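Local coordinates for protein HPV18 E7 (Human papillomavirus type 18, PDB 6IWD) that probably drives quiescent host cells into the cell cycle for viral genome replication, this construct being its zinc-binding C-terminal domain, at residues 10-15 with 21-26. Residues are numbered along the deposited sequence; the frame is centred on the assembly and turned at random.
Sequences TMLCMC and RIELVV. With ZN (zinc ion), chain F; PO4 (phosphate ion), chain E.
The beta hairpin of the E7 zinc-binding domain is zipped together here, strand 7-14 running antiparallel to strand 21-28, with a zinc ligand at its turn end. Met11 and Leu24 form one hydrogen-bonded pair, Cys13 and Ile22 the next. Both pairs are doubly bonded: Met11 N reaches Leu24 O at 2.7 Å and Ile22 N reaches Cys13 O at the same length, while Leu24 N and Cys13 N bond back to Met11 O and Ile22 O, all four bonds nearly straight at the hydrogen. Between these rungs the CA of Leu12 makes a C-H...O contact with Ile22 O.

On the face carrying Thr10, Leu12 and Glu23, the Glu23 stem meets two methyl groups, roughly at right angles to each other as seen from its CG, which lies 3.6 Å from Thr10 CG2 and 3.7 Å from Leu12 CD2. The Leu12 and Glu23 side chains rise together from the sheet, one alongside the other. Farther along, Leu12 CD2 comes obliquely to the Arg21 guanidinium, whose edge is turned to a phosphate ion, probably from the crystallisation liquor; Arg21 NH1 and NH2 both bond phosphate O3, at 2.7 and 3.0 Å.

The other face is apolar. A chi1 of 57° tucks Cys13 SG between the two main-chain arms of its own residue and brings it against Ile22 CB at 3.8 Å. Ile22 CD1 extends to the CA of Cys15, packing beside the residue whose SG binds zinc at 2.5 Å. Cys18, Cys48 and Cys51 complete that site.

Helix 30-41 covers Met11 and Cys13 through Phe40, and Phe46 of strand 45-46 meets Ile22 and Leu24. A chain of another protein hydrogen-bonds to the Leu12 backbone, and at Val26 the sheet continues into an antiparallel strand of the second E7 subunit.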
# COMPACT_ATOMS: atom_id res chain seq x y z
N THR B 10 10.73 7.20 -11.16
CA THR B 10 11.80 7.47 -10.20
C THR B 10 11.22 8.13 -8.96
O THR B 10 10.45 9.09 -9.07
CB THR B 10 12.90 8.34 -10.81
OG1 THR B 10 13.45 7.69 -11.95
CG2 THR B 10 14.02 8.56 -9.79
N MET B 11 11.57 7.61 -7.80
CA MET B 11 11.17 8.17 -6.51
C MET B 11 12.39 8.78 -5.84
O MET B 11 13.36 8.07 -5.54
CB MET B 11 10.56 7.10 -5.61
CG MET B 11 9.27 6.49 -6.12
SD MET B 11 7.85 7.55 -5.80
CE MET B 11 7.99 7.79 -4.03
N LEU B 12 12.35 10.09 -5.60
CA LEU B 12 13.37 10.77 -4.81
C LEU B 12 12.92 10.89 -3.37
O LEU B 12 11.79 11.31 -3.10
CB LEU B 12 13.67 12.16 -5.38
CG LEU B 12 14.42 12.17 -6.71
CD1 LEU B 12 14.07 13.41 -7.52
CD2 LEU B 12 15.92 12.10 -6.44
N CYS B 13 13.78 10.49 -2.44
CA CYS B 13 13.46 10.61 -1.03
C CYS B 13 14.75 10.89 -0.28
O CYS B 13 15.83 10.95 -0.87
CB CYS B 13 12.75 9.34 -0.52
SG CYS B 13 13.67 7.77 -0.75
N MET B 14 14.63 11.06 1.03
CA MET B 14 15.76 11.36 1.90
C MET B 14 16.01 10.17 2.83
O MET B 14 15.07 9.55 3.33
CB MET B 14 15.48 12.62 2.73
CG MET B 14 16.67 13.17 3.50
SD MET B 14 16.24 14.47 4.70
CE MET B 14 15.16 13.55 5.80
N CYS B 15 17.28 9.84 3.03
CA CYS B 15 17.62 8.84 4.04
C CYS B 15 17.14 9.30 5.41
O CYS B 15 17.30 10.47 5.78
CB CYS B 15 19.13 8.59 4.07
SG CYS B 15 19.62 7.48 5.42
N ARG B 21 20.18 12.21 -0.25
CA ARG B 21 19.08 11.91 -1.17
C ARG B 21 19.21 10.50 -1.72
O ARG B 21 20.30 10.04 -2.06
CB ARG B 21 19.06 12.92 -2.32
CG ARG B 21 18.77 14.34 -1.88
CD ARG B 21 19.33 15.33 -2.89
NE ARG B 21 18.67 15.20 -4.19
CZ ARG B 21 17.76 16.06 -4.64
NH1 ARG B 21 17.41 17.11 -3.91
NH2 ARG B 21 17.21 15.87 -5.84
N ILE B 22 18.08 9.81 -1.82
CA ILE B 22 18.02 8.45 -2.34
C ILE B 22 17.18 8.46 -3.60
O ILE B 22 16.07 9.02 -3.60
CB ILE B 22 17.43 7.47 -1.30
CG1 ILE B 22 18.32 7.42 -0.06
CG2 ILE B 22 17.24 6.09 -1.92
CD1 ILE B 22 17.71 6.62 1.08
N GLU B 23 17.69 7.85 -4.65
CA GLU B 23 16.98 7.71 -5.92
C GLU B 23 16.57 6.25 -6.06
O GLU B 23 17.42 5.37 -6.20
CB GLU B 23 17.87 8.16 -7.07
CG GLU B 23 17.19 9.03 -8.11
CD GLU B 23 18.19 9.85 -8.92
OE1 GLU B 23 18.99 10.60 -8.31
OE2 GLU B 23 18.18 9.73 -10.16
N LEU B 24 15.26 5.99 -6.01
CA LEU B 24 14.71 4.66 -6.24
C LEU B 24 14.05 4.62 -7.60
O LEU B 24 13.27 5.52 -7.94
CB LEU B 24 13.70 4.28 -5.16
CG LEU B 24 14.15 4.34 -3.71
CD1 LEU B 24 12.96 4.10 -2.81
CD2 LEU B 24 15.23 3.31 -3.46
N VAL B 25 14.36 3.60 -8.38
CA VAL B 25 13.81 3.43 -9.72
C VAL B 25 12.96 2.17 -9.71
O VAL B 25 13.47 1.08 -9.42
CB VAL B 25 14.91 3.37 -10.78
CG1 VAL B 25 14.31 3.18 -12.17
CG2 VAL B 25 15.76 4.64 -10.72
N VAL B 26 11.68 2.32 -10.01
CA VAL B 26 10.75 1.19 -10.00
C VAL B 26 10.07 1.08 -11.36
O VAL B 26 10.03 2.02 -12.15
CB VAL B 26 9.70 1.32 -8.87
CG1 VAL B 26 10.37 1.24 -7.51
CG2 VAL B 26 8.92 2.63 -9.01
ZN ZN F . 22.14 7.78 5.26
P PO4 E . 15.38 19.48 -4.39
O1 PO4 E . 16.43 19.36 -3.30
O2 PO4 E . 15.40 20.85 -5.03
O3 PO4 E . 15.65 18.44 -5.44
O4 PO4 E . 14.01 19.25 -3.78